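Local atomic coordinates of diadenosine tetraphosphatase, putative (Trypanosoma brucei, PDB entry 2QJC), a protein that binds two manganese ions in a calcineurin-like phosphoesterase fold and probably hydrolyses phosphate esters or anhydrides such as diadenosine tetraphosphate. Residues 64-75 and 114-123. Numbering follows the deposited sequence.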
ATOM      1  N   PHE A  64      12.265  -3.363  10.665  1.00 35.91           N
ATOM      2  CA  PHE A  64      12.581  -4.784  10.591  1.00 36.16           C
ATOM      3  C   PHE A  64      11.533  -5.709  11.211  1.00 35.68           C
ATOM      4  O   PHE A  64      11.234  -6.771  10.662  1.00 34.34           O
ATOM      5  CB  PHE A  64      13.951  -5.043  11.231  1.00 39.08           C
ATOM      6  CG  PHE A  64      15.078  -4.259  10.598  1.00 41.22           C
ATOM      7  CD1 PHE A  64      15.015  -3.878   9.258  1.00 41.55           C
ATOM      8  CD2 PHE A  64      16.213  -3.927  11.335  1.00 41.74           C
ATOM      9  CE1 PHE A  64      16.063  -3.180   8.658  1.00 42.87           C
ATOM     10  CE2 PHE A  64      17.270  -3.229  10.747  1.00 42.97           C
ATOM     11  CZ  PHE A  64      17.194  -2.855   9.404  1.00 43.95           C
ATOM     12  N   GLY A  65      10.979  -5.305  12.350  1.00 35.61           N
ATOM     13  CA  GLY A  65       9.971  -6.118  13.005  1.00 36.26           C
ATOM     14  C   GLY A  65       8.691  -6.193  12.195  1.00 36.76           C
ATOM     15  O   GLY A  65       8.021  -7.227  12.163  1.00 37.32           O
ATOM     16  N   VAL A  66       8.354  -5.087  11.539  1.00 35.50           N
ATOM     17  CA  VAL A  66       7.161  -5.009  10.708  1.00 32.61           C
ATOM     18  C   VAL A  66       7.212  -6.037   9.590  1.00 31.98           C
ATOM     19  O   VAL A  66       6.247  -6.767   9.357  1.00 32.66           O
ATOM     20  CB  VAL A  66       7.018  -3.607  10.064  1.00 32.02           C
ATOM     21  CG1 VAL A  66       6.138  -3.688   8.812  1.00 28.10           C
ATOM     22  CG2 VAL A  66       6.422  -2.639  11.064  1.00 29.70           C
ATOM     23  N   VAL A  67       8.349  -6.087   8.905  1.00 30.64           N
ATOM     24  CA  VAL A  67       8.531  -6.991   7.786  1.00 31.05           C
ATOM     25  C   VAL A  67       8.591  -8.452   8.198  1.00 33.18           C
ATOM     26  O   VAL A  67       8.088  -9.322   7.483  1.00 33.83           O
ATOM     27  CB  VAL A  67       9.794  -6.597   6.986  1.00 31.40           C
ATOM     28  CG1 VAL A  67      10.107  -7.632   5.923  1.00 27.44           C
ATOM     29  CG2 VAL A  67       9.573  -5.226   6.339  1.00 28.35           C
ATOM     30  N   ARG A  68       9.194  -8.720   9.353  1.00 34.59           N
ATOM     31  CA  ARG A  68       9.296 -10.088   9.855  1.00 36.67           C
ATOM     32  C   ARG A  68       7.948 -10.604  10.347  1.00 35.12           C
ATOM     33  O   ARG A  68       7.661 -11.792  10.249  1.00 36.86           O
ATOM     34  CB  ARG A  68      10.336 -10.159  10.977  1.00 37.00           C
ATOM     35  CG  ARG A  68      11.750 -10.298  10.456  1.00 39.11           C
ATOM     36  CD  ARG A  68      12.782  -9.987  11.521  1.00 41.04           C
ATOM     37  NE  ARG A  68      14.131 -10.257  11.030  1.00 41.87           N
ATOM     38  CZ  ARG A  68      15.234  -9.741  11.559  1.00 41.92           C
ATOM     39  NH1 ARG A  68      15.151  -8.922  12.601  1.00 39.04           N
ATOM     40  NH2 ARG A  68      16.420 -10.036  11.038  1.00 40.21           N
ATOM     41  N   LEU A  69       7.131  -9.708  10.884  1.00 34.29           N
ATOM     42  CA  LEU A  69       5.808 -10.082  11.355  1.00 34.87           C
ATOM     43  C   LEU A  69       4.969 -10.502  10.149  1.00 35.56           C
ATOM     44  O   LEU A  69       4.322 -11.554  10.157  1.00 34.39           O
ATOM     45  CB  LEU A  69       5.137  -8.899  12.063  1.00 33.75           C
ATOM     46  CG  LEU A  69       3.658  -9.093  12.426  1.00 32.20           C
ATOM     47  CD1 LEU A  69       3.502 -10.337  13.290  1.00 36.28           C
ATOM     48  CD2 LEU A  69       3.143  -7.884  13.162  1.00 33.08           C
ATOM     49  N   LEU A  70       4.981  -9.673   9.111  1.00 37.24           N
ATOM     50  CA  LEU A  70       4.223  -9.967   7.901  1.00 39.10           C
ATOM     51  C   LEU A  70       4.686 -11.281   7.278  1.00 39.85           C
ATOM     52  O   LEU A  70       3.872 -12.051   6.756  1.00 39.56           O
ATOM     53  CB  LEU A  70       4.364  -8.817   6.896  1.00 39.82           C
ATOM     54  CG  LEU A  70       3.769  -7.495   7.397  1.00 40.93           C
ATOM     55  CD1 LEU A  70       4.090  -6.370   6.429  1.00 40.80           C
ATOM     56  CD2 LEU A  70       2.261  -7.652   7.571  1.00 40.42           C
ATOM     57  N   LYS A  71       5.990 -11.539   7.344  1.00 40.83           N
ATOM     58  CA  LYS A  71       6.559 -12.771   6.799  1.00 42.52           C
ATOM     59  C   LYS A  71       6.051 -14.011   7.544  1.00 43.31           C
ATOM     60  O   LYS A  71       5.576 -14.962   6.924  1.00 41.75           O
ATOM     61  CB  LYS A  71       8.088 -12.727   6.868  1.00 44.40           C
ATOM     62  CG  LYS A  71       8.777 -14.003   6.398  1.00 45.06           C
ATOM     63  CD  LYS A  71      10.294 -13.855   6.471  1.00 49.58           C
ATOM     64  CE  LYS A  71      11.014 -15.164   6.162  1.00 50.26           C
ATOM     65  NZ  LYS A  71      10.643 -15.733   4.833  1.00 50.33           N
ATOM     66  N   ARG A  72       6.150 -14.000   8.873  1.00 44.27           N
ATOM     67  CA  ARG A  72       5.701 -15.138   9.668  1.00 45.56           C
ATOM     68  C   ARG A  72       4.199 -15.361   9.507  1.00 44.47           C
ATOM     69  O   ARG A  72       3.712 -16.480   9.667  1.00 44.80           O
ATOM     70  CB  ARG A  72       6.046 -14.932  11.152  1.00 48.19           C
ATOM     71  CG  ARG A  72       5.138 -13.952  11.888  1.00 53.58           C
ATOM     72  CD  ARG A  72       5.906 -13.142  12.935  1.00 58.15           C
ATOM     73  NE  ARG A  72       6.121 -13.837  14.203  1.00 60.60           N
ATOM     74  CZ  ARG A  72       5.155 -14.135  15.070  1.00 62.70           C
ATOM     75  NH1 ARG A  72       3.895 -13.809  14.807  1.00 61.30           N
ATOM     76  NH2 ARG A  72       5.452 -14.737  16.216  1.00 63.74           N
ATOM     77  N   LEU A  73       3.464 -14.298   9.189  1.00 43.41           N
ATOM     78  CA  LEU A  73       2.015 -14.401   9.009  1.00 41.67           C
ATOM     79  C   LEU A  73       1.605 -14.858   7.617  1.00 39.15           C
ATOM     80  O   LEU A  73       0.437 -15.155   7.378  1.00 40.37           O
ATOM     81  CB  LEU A  73       1.338 -13.062   9.309  1.00 41.23           C
ATOM     82  CG  LEU A  73       1.290 -12.636  10.774  1.00 42.20           C
ATOM     83  CD1 LEU A  73       0.613 -11.281  10.884  1.00 41.11           C
ATOM     84  CD2 LEU A  73       0.538 -13.682  11.591  1.00 42.80           C
ATOM     85  N   GLY A  74       2.565 -14.918   6.703  1.00 37.89           N
ATOM     86  CA  GLY A  74       2.258 -15.328   5.341  1.00 36.58           C
ATOM     87  C   GLY A  74       1.526 -14.223   4.598  1.00 34.32           C
ATOM     88  O   GLY A  74       0.917 -14.452   3.554  1.00 33.20           O
ATOM     89  N   ALA A  75       1.605 -13.013   5.142  1.00 32.55           N
ATOM     90  CA  ALA A  75       0.947 -11.842   4.568  1.00 30.66           C
ATOM     91  C   ALA A  75       1.525 -11.366   3.238  1.00 29.83           C
ATOM     92  O   ALA A  75       2.719 -11.528   2.963  1.00 29.39           O
ATOM     93  CB  ALA A  75       0.982 -10.695   5.574  1.00 28.23           C
ATOM     94  N   SER A 114      22.024  -1.264   7.631  1.00 39.88           N
ATOM     95  CA  SER A 114      21.631  -2.241   8.644  1.00 39.62           C
ATOM     96  C   SER A 114      20.599  -3.298   8.244  1.00 39.81           C
ATOM     97  O   SER A 114      20.232  -4.135   9.071  1.00 38.60           O
ATOM     98  CB  SER A 114      21.123  -1.506   9.894  1.00 39.30           C
ATOM     99  OG  SER A 114      19.957  -0.741   9.612  1.00 38.74           O
ATOM    100  N   ILE A 115      20.137  -3.286   6.995  1.00 39.40           N
ATOM    101  CA  ILE A 115      19.123  -4.256   6.586  1.00 38.44           C
ATOM    102  C   ILE A 115      19.617  -5.700   6.461  1.00 38.03           C
ATOM    103  O   ILE A 115      20.541  -5.997   5.703  1.00 37.07           O
ATOM    104  CB  ILE A 115      18.421  -3.836   5.258  1.00 38.39           C
ATOM    105  CG1 ILE A 115      17.193  -4.719   5.030  1.00 37.52           C
ATOM    106  CG2 ILE A 115      19.381  -3.944   4.075  1.00 37.64           C
ATOM    107  CD1 ILE A 115      16.419  -4.396   3.758  1.00 39.04           C
ATOM    108  N   PRO A 116      19.002  -6.617   7.227  1.00 38.30           N
ATOM    109  CA  PRO A 116      19.361  -8.040   7.214  1.00 39.29           C
ATOM    110  C   PRO A 116      18.833  -8.771   5.981  1.00 40.72           C
ATOM    111  O   PRO A 116      17.860  -8.339   5.356  1.00 40.49           O
ATOM    112  CB  PRO A 116      18.759  -8.559   8.519  1.00 39.78           C
ATOM    113  CG  PRO A 116      17.550  -7.703   8.695  1.00 40.25           C
ATOM    114  CD  PRO A 116      18.047  -6.324   8.313  1.00 37.97           C
ATOM    115  N   THR A 117      19.490  -9.878   5.646  1.00 41.99           N
ATOM    116  CA  THR A 117      19.147 -10.690   4.483  1.00 43.20           C
ATOM    117  C   THR A 117      17.672 -11.062   4.347  1.00 42.75           C
ATOM    118  O   THR A 117      17.065 -10.822   3.301  1.00 40.43           O
ATOM    119  CB  THR A 117      19.987 -11.993   4.462  1.00 46.60           C
ATOM    120  OG1 THR A 117      21.376 -11.660   4.331  1.00 48.73           O
ATOM    121  CG2 THR A 117      19.575 -12.888   3.287  1.00 47.02           C
ATOM    122  N   ASP A 118      17.097 -11.655   5.392  1.00 41.48           N
ATOM    123  CA  ASP A 118      15.700 -12.059   5.339  1.00 41.19           C
ATOM    124  C   ASP A 118      14.788 -10.886   4.973  1.00 40.73           C
ATOM    125  O   ASP A 118      14.003 -10.979   4.027  1.00 37.65           O
ATOM    126  CB  ASP A 118      15.276 -12.698   6.666  1.00 42.54           C
ATOM    127  CG  ASP A 118      15.372 -11.747   7.840  1.00 42.21           C
ATOM    128  OD1 ASP A 118      16.412 -11.078   7.993  1.00 46.68           O
ATOM    129  OD2 ASP A 118      14.403 -11.681   8.621  1.00 44.62           O
ATOM    130  N   VAL A 119      14.904  -9.779   5.704  1.00 39.93           N
ATOM    131  CA  VAL A 119      14.089  -8.604   5.419  1.00 39.58           C
ATOM    132  C   VAL A 119      14.252  -8.191   3.953  1.00 39.36           C
ATOM    133  O   VAL A 119      13.272  -8.044   3.223  1.00 38.02           O
ATOM    134  CB  VAL A 119      14.488  -7.410   6.320  1.00 39.54           C
ATOM    135  CG1 VAL A 119      13.667  -6.176   5.952  1.00 37.76           C
ATOM    136  CG2 VAL A 119      14.272  -7.771   7.787  1.00 38.92           C
ATOM    137  N   GLU A 120      15.497  -8.015   3.526  1.00 38.82           N
ATOM    138  CA  GLU A 120      15.790  -7.622   2.153  1.00 40.33           C
ATOM    139  C   GLU A 120      15.175  -8.593   1.142  1.00 39.77           C
ATOM    140  O   GLU A 120      14.738  -8.185   0.060  1.00 39.59           O
ATOM    141  CB  GLU A 120      17.303  -7.551   1.950  1.00 42.00           C
ATOM    142  CG  GLU A 120      17.740  -7.248   0.533  1.00 46.26           C
ATOM    143  CD  GLU A 120      19.249  -7.258   0.393  1.00 49.85           C
ATOM    144  OE1 GLU A 120      19.919  -6.494   1.121  1.00 51.64           O
ATOM    145  OE2 GLU A 120      19.771  -8.033  -0.439  1.00 52.32           O
ATOM    146  N   THR A 121      15.140  -9.872   1.500  1.00 37.42           N
ATOM    147  CA  THR A 121      14.579 -10.892   0.624  1.00 36.79           C
ATOM    148  C   THR A 121      13.068 -10.753   0.488  1.00 35.00           C
ATOM    149  O   THR A 121      12.533 -10.855  -0.616  1.00 33.94           O
ATOM    150  CB  THR A 121      14.922 -12.307   1.137  1.00 36.68           C
ATOM    151  OG1 THR A 121      16.333 -12.517   1.024  1.00 38.49           O
ATOM    152  CG2 THR A 121      14.198 -13.364   0.330  1.00 37.92           C
ATOM    153  N   TYR A 122      12.388 -10.512   1.607  1.00 34.32           N
ATOM    154  CA  TYR A 122      10.936 -10.355   1.606  1.00 34.08           C
ATOM    155  C   TYR A 122      10.523  -9.178   0.734  1.00 33.91           C
ATOM    156  O   TYR A 122       9.586  -9.287  -0.059  1.00 34.21           O
ATOM    157  CB  TYR A 122      10.409 -10.135   3.028  1.00 32.48           C
ATOM    158  CG  TYR A 122       8.904  -9.968   3.104  1.00 28.46           C
ATOM    159  CD1 TYR A 122       8.058 -11.072   3.228  1.00 30.48           C
ATOM    160  CD2 TYR A 122       8.320  -8.703   3.015  1.00 30.05           C
ATOM    161  CE1 TYR A 122       6.658 -10.918   3.265  1.00 29.58           C
ATOM    162  CE2 TYR A 122       6.927  -8.535   3.043  1.00 27.93           C
ATOM    163  CZ  TYR A 122       6.105  -9.642   3.170  1.00 30.61           C
ATOM    164  OH  TYR A 122       4.738  -9.467   3.202  1.00 30.24           O
ATOM    165  N   LEU A 123      11.222  -8.054   0.890  1.00 35.25           N
ATOM    166  CA  LEU A 123      10.932  -6.843   0.118  1.00 35.22           C
ATOM    167  C   LEU A 123      11.242  -7.024  -1.361  1.00 35.81           C
ATOM    168  O   LEU A 123      10.541  -6.507  -2.231  1.00 36.64           O
ATOM    169  CB  LEU A 123      11.763  -5.662   0.635  1.00 34.92           C
ATOM    170  CG  LEU A 123      11.527  -5.151   2.058  1.00 35.16           C
ATOM    171  CD1 LEU A 123      12.396  -3.928   2.300  1.00 35.53           C
ATOM    172  CD2 LEU A 123      10.066  -4.802   2.246  1.00 35.30           C
TER
HETATM  173  O   HOH W   1      11.946 -12.888   3.743  1.00 46.18           O
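In the calcineurin-like phosphoesterase fold, helix 63-73, which packs beside strand 49-52, is crossed by helix 117-124 (66° between the axes of residues 64-73 and 117-123), and Phe64, Val67 and Arg68 of the first meet Pro116, at the N-cap, and Asp118, Val119 and Tyr122 of the second. At the N-cap Pro116 costs no helical hydrogen bond by lacking an N-H; its CD lies over the flat apolar face of Phe64, 3.8 Å from the ring centroid, in a CH-pi contact. One turn on, compact branched side chains let the helices pack directly against each other: Val67 CG1 meets Val119 CG1 at 3.8 Å and Tyr122 CD2 at 3.6 Å. Leu123 touches Val67 too, and both reach Leu56, next to the manganese ligand Asp55.

Along the outer margin Arg68 grips Asp118 side-on. Its NE donates to the syn lone pair of Asp118 OD2 at 2.8 Å, nearly straight at 169°, while Arg68 NH2 reaches Asp118 OD1 at 3.2 Å. Planar guanidinium and short acid match, two nitrogens to two oxygens, only 19° from coplanar, and Val119 CG2 lies over one guanidinium face. The arginine chain, extended from CG to NE, carries this group out to Asp118.

Tyr122 works at the other end. With CG anti to the backbone N, the ring extends beside Leu70 and Lys71, and its hydroxyl donates to Ala75 O at 2.9 Å, approaching from above the carbonyl plane. Ala75 belongs to the Schellman motif closing the first helix: Gly74 has positive phi, and the N-H groups of both bond back into the last turn. A long aromatic with a polar tip thus suits a buried place beside a backbone carbonyl. Apolar packing therefore fills the middle, while a two-pronged salt bridge and a buried hydroxyl bond, both directional, probably fix how the helices slide and rotate against each other.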